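Local atomic coordinates of Poly(A) ribonuclease POP2 (Saccharomyces cerevisiae, PDB entry 1UOC), a protein that degrades the poly(A) tails of mRNAs as a 3'-5' exoribonuclease, probably as a catalytic subunit of the CCR4-NOT deadenylase complex, with this chain holding its nuclease domain. Residues Ile43-Val48 with Leu167-Asn172; Ser60-His65 with Asn181-Phe186; Phe75-Gln80 with Lys110-Thr115; Pro97-Phe102 with Gly249-Met254. All coordinates share one frame; numbering follows the deposited sequence.

Interaction 1: residues Ile43-Val48 with Leu167-Asn172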
# COMPACT_ATOMS: atom_id res chain seq x y z
N ILE A 43 -0.69 -1.06 2.03
CA ILE A 43 -1.38 -0.78 0.79
C ILE A 43 -0.44 -0.75 -0.41
O ILE A 43 0.71 -0.32 -0.30
CB ILE A 43 -2.14 0.57 0.86
CG1 ILE A 43 -2.79 0.87 -0.50
CG2 ILE A 43 -1.19 1.69 1.29
CD1 ILE A 43 -3.49 2.19 -0.56
N SER A 44 -0.93 -1.21 -1.54
CA SER A 44 -0.17 -1.22 -2.77
C SER A 44 -1.13 -0.88 -3.90
O SER A 44 -2.34 -1.11 -3.80
CB SER A 44 0.46 -2.59 -3.01
OG SER A 44 1.40 -2.50 -4.07
N THR A 45 -0.60 -0.32 -4.98
CA THR A 45 -1.46 0.08 -6.08
C THR A 45 -0.87 -0.20 -7.44
O THR A 45 0.34 -0.37 -7.61
CB THR A 45 -1.76 1.57 -6.02
OG1 THR A 45 -0.52 2.28 -6.17
CG2 THR A 45 -2.41 1.94 -4.69
N GLU A 46 -1.75 -0.24 -8.42
CA GLU A 46 -1.36 -0.47 -9.79
C GLU A 46 -2.23 0.47 -10.60
O GLU A 46 -3.46 0.35 -10.62
CB GLU A 46 -1.60 -1.93 -10.17
CG GLU A 46 -1.02 -2.32 -11.53
CD GLU A 46 0.46 -2.03 -11.63
OE1 GLU A 46 1.25 -2.63 -10.87
OE2 GLU A 46 0.85 -1.19 -12.47
N PHE A 47 -1.59 1.44 -11.23
CA PHE A 47 -2.29 2.41 -12.04
C PHE A 47 -1.99 2.14 -13.49
O PHE A 47 -0.92 1.64 -13.84
CB PHE A 47 -1.84 3.84 -11.73
CG PHE A 47 -1.98 4.23 -10.29
CD1 PHE A 47 -0.88 4.17 -9.44
CD2 PHE A 47 -3.19 4.68 -9.80
CE1 PHE A 47 -0.99 4.57 -8.11
CE2 PHE A 47 -3.31 5.08 -8.46
CZ PHE A 47 -2.21 5.03 -7.62
N VAL A 48 -2.95 2.48 -14.34
CA VAL A 48 -2.78 2.32 -15.77
C VAL A 48 -2.76 3.73 -16.37
O VAL A 48 -3.66 4.54 -16.12
CB VAL A 48 -3.93 1.47 -16.36
CG1 VAL A 48 -3.83 0.04 -15.84
CG2 VAL A 48 -5.28 2.06 -15.99
N LEU A 167 -0.78 7.40 -1.48
CA LEU A 167 -1.53 8.32 -0.63
C LEU A 167 -2.15 9.42 -1.49
O LEU A 167 -3.30 9.81 -1.29
CB LEU A 167 -0.61 8.92 0.43
CG LEU A 167 -0.36 8.05 1.66
CD1 LEU A 167 -0.39 6.57 1.30
CD2 LEU A 167 0.96 8.44 2.30
N GLY A 168 -1.37 9.92 -2.44
CA GLY A 168 -1.88 10.95 -3.32
C GLY A 168 -3.19 10.45 -3.88
O GLY A 168 -4.23 11.11 -3.76
N PHE A 169 -3.15 9.26 -4.48
CA PHE A 169 -4.34 8.62 -5.05
C PHE A 169 -5.44 8.43 -4.00
O PHE A 169 -6.56 8.91 -4.18
CB PHE A 169 -3.95 7.27 -5.66
CG PHE A 169 -5.07 6.26 -5.67
CD1 PHE A 169 -6.27 6.52 -6.34
CD2 PHE A 169 -4.94 5.06 -4.96
CE1 PHE A 169 -7.32 5.60 -6.32
CE2 PHE A 169 -5.97 4.14 -4.93
CZ PHE A 169 -7.17 4.40 -5.60
N LEU A 170 -5.13 7.73 -2.91
CA LEU A 170 -6.10 7.50 -1.84
C LEU A 170 -6.81 8.79 -1.44
O LEU A 170 -8.04 8.84 -1.40
CB LEU A 170 -5.43 6.90 -0.60
CG LEU A 170 -5.44 5.38 -0.47
CD1 LEU A 170 -4.91 4.96 0.89
CD2 LEU A 170 -6.86 4.87 -0.66
N ILE A 171 -6.03 9.83 -1.15
CA ILE A 171 -6.59 11.12 -0.77
C ILE A 171 -7.46 11.65 -1.90
O ILE A 171 -8.51 12.23 -1.66
CB ILE A 171 -5.46 12.15 -0.45
CG1 ILE A 171 -5.47 12.48 1.04
CG2 ILE A 171 -5.65 13.43 -1.27
CD1 ILE A 171 -4.52 13.59 1.40
N ASN A 172 -7.01 11.45 -3.13
CA ASN A 172 -7.74 11.94 -4.30
C ASN A 172 -9.15 11.35 -4.43
O ASN A 172 -10.08 12.03 -4.86
CB ASN A 172 -6.95 11.61 -5.57
CG ASN A 172 -7.49 12.33 -6.79
OD1 ASN A 172 -7.42 11.81 -7.90
ND2 ASN A 172 -8.02 13.52 -6.59
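Phe47 and Phe169 form the aromatic part of this contact, an offset edge-to-face pair with the edge of Phe47 directed at the face of Phe169, centroids 5.3 Å apart and planes at 84°. Phe47 leads with its CE2-CZ edge: CE2 lies 3.5 Å from Phe169 CG, which sits in the plane of the Phe47 ring, and CZ comes within 3.4 Å of Phe169 CB. With CG anti to the backbone N (chi1 152°), the Phe169 ring is carried out from the helix toward the strand and also packs on Pro78 and Leu81 of the neighbouring strand.

Aliphatic contacts continue along the strand. Ile43 is fully extended and meets Leu170 tip to tip, its CD1 3.4 Å from Leu170 CD1, tighter than usual for two methyl groups. Between these pairs Thr45 CG2 lies 4.0 Å from Phe169 CD2. Cutting Phe169 back to an alanine would keep CB against Phe47 CZ, but is likely to remove the ring face that the Phe47 edge meets and the packing of the Thr45 methyl, opening a gap between strand and helix.

Xenon, bound next to Leu167, Leu170 and Ile171, marks the apolar character of this part of the helix.

The strand and helix axes run nearly perpendicular, at 85°. The chemistry implies a mainly apolar strand face toward the helix, whose one polar group, Thr45 OG1, hydrogen-bonds to Asp166 OD1, a predicted metal ligand, consistent with a second-shell role; Ser44 and Glu46, also predicted ligands in this DEDD nuclease, serve the site from the other face.

Interaction 2: residues Ser60-His65 with Asn181-Phe186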
# COMPACT_ATOMS: atom_id res chain seq x y z
N SER A 60 13.47 22.43 -5.03
CA SER A 60 13.81 21.24 -4.26
C SER A 60 13.31 19.96 -4.93
O SER A 60 12.28 19.97 -5.62
CB SER A 60 13.21 21.34 -2.85
OG SER A 60 11.80 21.37 -2.90
N LYS A 61 14.03 18.86 -4.72
CA LYS A 61 13.64 17.57 -5.30
C LYS A 61 12.29 17.13 -4.75
O LYS A 61 11.53 16.42 -5.41
CB LYS A 61 14.69 16.50 -5.01
CG LYS A 61 15.56 16.15 -6.22
CD LYS A 61 14.71 15.56 -7.35
CE LYS A 61 15.53 15.35 -8.62
NZ LYS A 61 15.93 16.64 -9.26
N VAL A 62 12.01 17.56 -3.52
CA VAL A 62 10.76 17.23 -2.86
C VAL A 62 9.57 17.95 -3.50
O VAL A 62 8.48 17.38 -3.63
CB VAL A 62 10.84 17.58 -1.36
CG1 VAL A 62 9.46 17.50 -0.72
CG2 VAL A 62 11.79 16.62 -0.66
N ASP A 63 9.78 19.19 -3.92
CA ASP A 63 8.70 19.95 -4.54
C ASP A 63 8.49 19.47 -5.97
O ASP A 63 7.42 19.67 -6.55
CB ASP A 63 9.01 21.44 -4.52
CG ASP A 63 7.78 22.28 -4.27
OD1 ASP A 63 7.19 22.16 -3.17
OD2 ASP A 63 7.38 23.05 -5.18
N TYR A 64 9.51 18.83 -6.53
CA TYR A 64 9.41 18.30 -7.88
C TYR A 64 8.58 17.01 -7.84
O TYR A 64 7.68 16.83 -8.66
CB TYR A 64 10.78 17.99 -8.48
CG TYR A 64 10.67 17.34 -9.84
CD1 TYR A 64 10.04 18.01 -10.90
CD2 TYR A 64 11.10 16.03 -10.05
CE1 TYR A 64 9.84 17.39 -12.13
CE2 TYR A 64 10.90 15.40 -11.29
CZ TYR A 64 10.27 16.09 -12.32
OH TYR A 64 10.04 15.47 -13.53
N HIS A 65 8.89 16.13 -6.89
CA HIS A 65 8.16 14.87 -6.75
C HIS A 65 6.68 15.13 -6.50
O HIS A 65 5.82 14.47 -7.09
CB HIS A 65 8.75 14.04 -5.60
CG HIS A 65 10.11 13.49 -5.89
ND1 HIS A 65 10.40 12.79 -7.04
CD2 HIS A 65 11.26 13.52 -5.16
CE1 HIS A 65 11.67 12.42 -7.02
NE2 HIS A 65 12.21 12.85 -5.89
N ASN A 181 -3.67 21.87 -3.17
CA ASN A 181 -2.97 22.69 -4.15
C ASN A 181 -1.47 22.86 -3.92
O ASN A 181 -0.77 23.48 -4.72
CB ASN A 181 -3.65 24.06 -4.22
CG ASN A 181 -3.50 24.71 -5.58
OD1 ASN A 181 -2.41 25.11 -5.97
ND2 ASN A 181 -4.61 24.81 -6.31
N ASN A 182 -0.97 22.31 -2.82
CA ASN A 182 0.45 22.41 -2.51
C ASN A 182 0.88 21.33 -1.53
O ASN A 182 0.06 20.81 -0.77
CB ASN A 182 0.77 23.79 -1.91
CG ASN A 182 -0.07 24.10 -0.69
OD1 ASN A 182 -1.26 24.40 -0.80
ND2 ASN A 182 0.54 24.01 0.48
N LYS A 183 2.16 20.99 -1.57
CA LYS A 183 2.75 19.96 -0.72
C LYS A 183 2.26 20.06 0.73
O LYS A 183 1.78 19.09 1.32
CB LYS A 183 4.27 20.07 -0.75
CG LYS A 183 5.00 18.84 -0.23
CD LYS A 183 6.50 19.07 -0.15
CE LYS A 183 6.89 19.72 1.18
NZ LYS A 183 6.74 18.79 2.33
N GLU A 184 2.39 21.26 1.30
CA GLU A 184 1.99 21.53 2.68
C GLU A 184 0.55 21.10 2.99
O GLU A 184 0.31 20.40 3.98
CB GLU A 184 2.19 23.02 2.97
CG GLU A 184 3.19 23.71 2.01
CD GLU A 184 4.59 23.09 2.03
OE1 GLU A 184 5.36 23.31 1.07
OE2 GLU A 184 4.92 22.39 3.02
N ASP A 185 -0.40 21.52 2.16
CA ASP A 185 -1.81 21.18 2.38
C ASP A 185 -2.07 19.70 2.12
O ASP A 185 -2.97 19.10 2.71
CB ASP A 185 -2.71 22.02 1.48
CG ASP A 185 -2.56 23.53 1.73
OD1 ASP A 185 -3.40 24.30 1.21
OD2 ASP A 185 -1.61 23.94 2.43
N PHE A 186 -1.28 19.11 1.23
CA PHE A 186 -1.40 17.70 0.91
C PHE A 186 -1.05 16.91 2.16
O PHE A 186 -1.78 16.03 2.59
CB PHE A 186 -0.43 17.34 -0.23
CG PHE A 186 -0.24 15.87 -0.45
CD1 PHE A 186 -1.30 15.07 -0.86
CD2 PHE A 186 1.02 15.29 -0.29
CE1 PHE A 186 -1.10 13.71 -1.13
CE2 PHE A 186 1.22 13.94 -0.55
CZ PHE A 186 0.16 13.15 -0.97
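Lys183 reaches across to the first turn of helix 61-73 and touches Val62, the two side chains crossing at about a right angle. It can be followed outward atom by atom. CB, nearest its own backbone, lies 4.3 Å from Asp63 OD1. CG, anti to the backbone N (chi1 -164°), directs the chain toward Val62, and CD arrives 3.4 Å from Val62 CG1, a tight carbon-carbon approach. Bends at chi3 and chi4 then turn the chain, so that Lys183 CE is 3.9 Å from Val62 CG1, still beside the same methyl, while NZ is delivered to a salt bridge with Glu187, one turn further along its own helix, and to a weak hydrogen bond with Gln289 OE1. Tyr283 packs against both Val62 and Lys183.

The contact brings together the N-terminal ends of two helices, 61-73 and 183-193, at the periphery of the domain. Ser60 forms an ST motif at the first of them, its OG accepting from Asp63 N at 3.1 Å; at the second, Asn182 occupies the N-cap position. Farther along, Arg70 of helix 61-73 donates to the carbonyl oxygen of Asn181.

Charge has little direct part across the interface. Asp63 OD1 is 6.5 Å from Lys183 NZ, too far for a salt bridge, and 4.8 Å from Glu184 OE1, a spacing at which the like charges would be expected to disfavour one another mildly.

Interaction 3: residues Phe75-Gln80 with Lys110-Thr115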
# COMPACT_ATOMS: atom_id res chain seq x y z
N PHE A 75 -5.21 11.82 -13.59
CA PHE A 75 -5.17 11.28 -14.95
C PHE A 75 -4.75 9.81 -14.89
O PHE A 75 -4.77 9.10 -15.89
CB PHE A 75 -4.22 12.08 -15.83
CG PHE A 75 -4.45 11.87 -17.30
CD1 PHE A 75 -5.66 12.23 -17.88
CD2 PHE A 75 -3.47 11.28 -18.10
CE1 PHE A 75 -5.91 12.00 -19.24
CE2 PHE A 75 -3.70 11.05 -19.46
CZ PHE A 75 -4.93 11.41 -20.03
N LEU A 76 -4.35 9.37 -13.70
CA LEU A 76 -3.94 7.99 -13.45
C LEU A 76 -5.18 7.28 -12.94
O LEU A 76 -5.83 7.76 -12.03
CB LEU A 76 -2.87 7.93 -12.35
CG LEU A 76 -1.40 8.25 -12.61
CD1 LEU A 76 -0.68 8.45 -11.28
CD2 LEU A 76 -0.76 7.12 -13.40
N ASN A 77 -5.51 6.14 -13.53
CA ASN A 77 -6.67 5.39 -13.07
C ASN A 77 -6.25 4.04 -12.50
O ASN A 77 -5.52 3.27 -13.13
CB ASN A 77 -7.70 5.22 -14.20
CG ASN A 77 -7.08 4.77 -15.52
OD1 ASN A 77 -6.14 5.40 -16.02
ND2 ASN A 77 -7.62 3.70 -16.09
N PRO A 78 -6.70 3.74 -11.28
CA PRO A 78 -6.39 2.50 -10.57
C PRO A 78 -7.01 1.29 -11.25
O PRO A 78 -8.19 1.30 -11.60
CB PRO A 78 -6.98 2.72 -9.18
CG PRO A 78 -7.43 4.17 -9.16
CD PRO A 78 -7.77 4.47 -10.57
N ILE A 79 -6.22 0.24 -11.43
CA ILE A 79 -6.72 -0.98 -12.04
C ILE A 79 -6.78 -2.03 -10.92
O ILE A 79 -7.67 -2.89 -10.88
CB ILE A 79 -5.79 -1.44 -13.20
CG1 ILE A 79 -6.39 -2.65 -13.92
CG2 ILE A 79 -4.43 -1.78 -12.69
CD1 ILE A 79 -7.54 -2.31 -14.85
N GLN A 80 -5.83 -1.95 -10.00
CA GLN A 80 -5.76 -2.87 -8.86
C GLN A 80 -5.22 -2.17 -7.62
O GLN A 80 -4.46 -1.20 -7.71
CB GLN A 80 -4.86 -4.07 -9.19
CG GLN A 80 -5.52 -5.16 -10.00
CD GLN A 80 -4.57 -6.29 -10.35
OE1 GLN A 80 -5.01 -7.39 -10.72
NE2 GLN A 80 -3.27 -6.04 -10.25
N LYS A 110 -11.20 3.01 -23.56
CA LYS A 110 -10.42 4.17 -23.14
C LYS A 110 -9.03 4.02 -23.76
O LYS A 110 -8.27 3.11 -23.42
CB LYS A 110 -10.34 4.26 -21.61
CG LYS A 110 -9.62 3.09 -20.93
CD LYS A 110 -8.22 3.47 -20.46
CE LYS A 110 -8.25 4.26 -19.16
NZ LYS A 110 -9.01 5.54 -19.28
N GLU A 111 -8.71 4.92 -24.68
CA GLU A 111 -7.45 4.90 -25.43
C GLU A 111 -6.26 5.52 -24.69
O GLU A 111 -5.36 6.08 -25.31
CB GLU A 111 -7.68 5.63 -26.75
CG GLU A 111 -6.88 5.14 -27.92
CD GLU A 111 -7.72 5.10 -29.19
OE1 GLU A 111 -8.54 6.02 -29.39
OE2 GLU A 111 -7.55 4.15 -29.99
N ILE A 112 -6.24 5.39 -23.37
CA ILE A 112 -5.20 5.98 -22.52
C ILE A 112 -3.84 5.27 -22.35
O ILE A 112 -2.96 5.79 -21.66
CB ILE A 112 -5.80 6.29 -21.08
CG1 ILE A 112 -6.76 7.49 -21.17
CG2 ILE A 112 -4.71 6.60 -20.06
CD1 ILE A 112 -8.11 7.19 -21.81
N MET A 113 -3.64 4.11 -22.98
CA MET A 113 -2.35 3.43 -22.81
C MET A 113 -1.55 3.00 -24.03
O MET A 113 -2.07 2.93 -25.15
CB MET A 113 -2.54 2.20 -21.91
CG MET A 113 -2.55 2.52 -20.44
SD MET A 113 -2.72 1.02 -19.46
CE MET A 113 -4.53 0.86 -19.43
N SER A 114 -0.27 2.71 -23.79
CA SER A 114 0.65 2.25 -24.83
C SER A 114 0.61 0.73 -24.79
O SER A 114 0.22 0.15 -23.79
CB SER A 114 2.08 2.73 -24.55
OG SER A 114 2.67 2.02 -23.48
N THR A 115 1.02 0.09 -25.88
CA THR A 115 0.99 -1.37 -25.94
C THR A 115 2.06 -2.00 -25.06
O THR A 115 1.96 -3.17 -24.68
CB THR A 115 1.15 -1.88 -27.40
OG1 THR A 115 2.52 -2.21 -27.66
CG2 THR A 115 0.70 -0.79 -28.38
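Asn77 and Lys110 are brought together by first torsions of the same kind: in both, CG stands between the backbone N and the carbonyl carbon, with chi1 46° for Asn77 and 63° for Lys110. The lysine chain bends again at each later bond, which turns its CE toward Asn77. Lys110 CE, not the charged end, therefore lies against the asparagine amide, 3.9 Å from Asn77 CG. The side chains approach from opposite directions, and the amide rests mainly on a methylene that the adjoining ammonium group would probably polarise. Lys110 also touches a neighbouring molecule in the crystal, which may influence this folded shape.

A second, looser contact is apolar. Phe75 has CG anti to its backbone N (chi1 -162°), which carries the ring outward until CZ stands 4.5 Å from Ile112 CG1. Ile112 points toward the other segment and also has its CG2 near the Asn77 amide, thus bordering both the aromatic and the polar partner.

In the RNase H-like fold of this nuclease, residues 75-80 lead into strand 77-86, which lies antiparallel between strands 40-48 and 99-103. Ile79 and Gln80 both face Glu46 in a classic beta bulge, where the chain turns a corner.

The opposing residues 110-115 have no regular structure and run into helix 115-123, with Ser114 at the N-cap position and its OG hydrogen-bonded to Ser117 OG. Next to Ile112, Met113 packs inward on Val48, Phe106, Leu118 and Leu121, joining this loop to the end of strand 40-48 and to the helix that follows.

Interaction 4: residues Pro97-Phe102 with Gly249-Met254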
# COMPACT_ATOMS: atom_id res chain seq x y z
N PRO A 97 -9.22 -14.99 4.79
CA PRO A 97 -8.28 -14.07 4.13
C PRO A 97 -7.81 -12.91 5.01
O PRO A 97 -8.56 -12.37 5.83
CB PRO A 97 -9.08 -13.59 2.93
CG PRO A 97 -10.47 -13.51 3.50
CD PRO A 97 -10.57 -14.83 4.24
N SER A 98 -6.56 -12.52 4.80
CA SER A 98 -5.94 -11.45 5.54
C SER A 98 -5.31 -10.45 4.53
O SER A 98 -4.69 -9.46 4.91
CB SER A 98 -4.86 -12.05 6.42
OG SER A 98 -4.52 -11.17 7.44
N THR A 99 -5.47 -10.75 3.25
CA THR A 99 -4.94 -9.90 2.19
C THR A 99 -5.97 -9.88 1.08
O THR A 99 -6.53 -10.91 0.73
CB THR A 99 -3.60 -10.43 1.63
OG1 THR A 99 -2.62 -10.43 2.68
CG2 THR A 99 -3.08 -9.52 0.50
N TRP A 100 -6.20 -8.71 0.52
CA TRP A 100 -7.20 -8.55 -0.52
C TRP A 100 -6.60 -7.83 -1.71
O TRP A 100 -5.70 -7.00 -1.56
CB TRP A 100 -8.36 -7.70 0.01
CG TRP A 100 -9.16 -8.37 1.10
CD1 TRP A 100 -10.27 -9.15 0.94
CD2 TRP A 100 -8.85 -8.38 2.50
NE1 TRP A 100 -10.68 -9.64 2.16
CE2 TRP A 100 -9.82 -9.20 3.13
CE3 TRP A 100 -7.85 -7.79 3.28
CZ2 TRP A 100 -9.82 -9.43 4.51
CZ3 TRP A 100 -7.84 -8.03 4.65
CH2 TRP A 100 -8.82 -8.84 5.25
N GLN A 101 -7.11 -8.16 -2.89
CA GLN A 101 -6.70 -7.50 -4.11
C GLN A 101 -7.98 -7.02 -4.75
O GLN A 101 -8.73 -7.80 -5.31
CB GLN A 101 -5.99 -8.44 -5.08
CG GLN A 101 -5.47 -7.68 -6.31
CD GLN A 101 -4.62 -8.54 -7.23
OE1 GLN A 101 -5.13 -9.30 -8.04
NE2 GLN A 101 -3.32 -8.41 -7.10
N PHE A 102 -8.22 -5.72 -4.64
CA PHE A 102 -9.41 -5.13 -5.22
C PHE A 102 -9.15 -4.85 -6.70
O PHE A 102 -8.17 -4.21 -7.06
CB PHE A 102 -9.77 -3.84 -4.48
CG PHE A 102 -10.06 -4.04 -3.01
CD1 PHE A 102 -9.02 -4.04 -2.08
CD2 PHE A 102 -11.35 -4.23 -2.56
CE1 PHE A 102 -9.27 -4.22 -0.72
CE2 PHE A 102 -11.62 -4.42 -1.20
CZ PHE A 102 -10.58 -4.41 -0.28
N GLY A 249 -0.35 -9.39 -3.58
CA GLY A 249 0.85 -9.98 -3.02
C GLY A 249 1.85 -8.94 -2.56
O GLY A 249 2.55 -9.15 -1.56
N GLN A 250 1.90 -7.82 -3.28
CA GLN A 250 2.81 -6.74 -2.93
C GLN A 250 2.45 -6.12 -1.58
O GLN A 250 3.33 -5.83 -0.78
CB GLN A 250 2.78 -5.65 -4.01
CG GLN A 250 3.56 -5.98 -5.28
CD GLN A 250 5.07 -5.98 -5.05
OE1 GLN A 250 5.66 -4.93 -4.77
NE2 GLN A 250 5.69 -7.15 -5.15
N SER A 251 1.16 -5.91 -1.32
CA SER A 251 0.77 -5.32 -0.05
C SER A 251 1.14 -6.33 1.03
O SER A 251 1.63 -5.97 2.09
CB SER A 251 -0.74 -5.00 0.00
OG SER A 251 -1.54 -6.17 -0.02
N LEU A 252 0.94 -7.61 0.72
CA LEU A 252 1.29 -8.67 1.64
C LEU A 252 2.79 -8.71 1.95
O LEU A 252 3.19 -8.81 3.12
CB LEU A 252 0.83 -10.02 1.06
CG LEU A 252 1.34 -11.28 1.79
CD1 LEU A 252 0.96 -11.24 3.27
CD2 LEU A 252 0.76 -12.51 1.10
N LEU A 253 3.63 -8.62 0.92
CA LEU A 253 5.08 -8.66 1.09
C LEU A 253 5.54 -7.49 1.94
O LEU A 253 6.43 -7.62 2.79
CB LEU A 253 5.78 -8.62 -0.28
CG LEU A 253 7.30 -8.86 -0.30
CD1 LEU A 253 7.62 -10.19 0.38
CD2 LEU A 253 7.82 -8.88 -1.74
N MET A 254 4.94 -6.34 1.67
CA MET A 254 5.22 -5.09 2.36
C MET A 254 5.00 -5.24 3.86
O MET A 254 5.88 -4.95 4.66
CB MET A 254 4.27 -4.02 1.80
CG MET A 254 4.69 -2.59 1.97
SD MET A 254 3.45 -1.49 1.26
CE MET A 254 3.49 -2.03 -0.45
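Thr99 OG1 lies against Leu252, with Leu252 CD1 at 3.7 Å and Leu252 CB at 3.8 Å from the oxygen, and has its hydrogen bond with Ser84 OG of the adjacent strand. The threonine and leucine side chains cross at about a right angle. A chi1 of -62° sets OG1 anti to the carbonyl carbon and sends the methyl toward Ser251, Thr99 CG2 lying 3.7 Å from Ser251 OG, with Leu252 CB a little farther off. The serine hydroxyl bonds to Gly248 O, and its contact with the methyl is van der Waals packing.

Here strand 99-103 of the mixed RNase H-like sheet packs against helix 247-264, and the backbones come close, Thr99 CA being 6.4 Å from Leu252 CA. The lack of a side chain at Gly249 and the small one at Ser251 are consistent with this close approach. Replacing Thr99 by an alanine would probably leave Ser84 OG without this hydrogen-bonding mate and open a gap beside Leu252 CD1 and Ser251 OG.

The same helix carries Gln250, a predicted ligand of the catalytic metal, whose side chain leads away from the strand; its NE2 hydrogen-bonds to Phe244 O. Ser251 ties the helix further to the sheet through its carbonyl oxygen, which accepts from Ser42 OG. On the strand, Trp100 turns away from this helix and packs on Ile31 and Leu34 of helix 24-34.

Interactions 1, 3 and 4 share one sheet. Interactions 1 and 4, with centres about 14 Å apart, hold the predicted metal ligands Ser44, Glu46 and Gln250. Strand 40-48 alternates between two helices: Ile43, Thr45 and Phe47 face helix 165-174, whereas Ser44 meets helix 247-264, its OG 3.4 Å from Gln250 CB. Interaction 3, about 13 Å from interaction 1 between centres, lies at the sheet's periphery, the Asn77 side chain about 10 Å from that of Glu46; probable hydrogen bonds Glu46 O to Ile79 N and Val48 N to Asn77 O, each 2.9 Å, link the two. Interaction 2, away from the annotated sites, joins interaction 1 where Phe186 CE1 packs 3.6 Å from Gly168 CA.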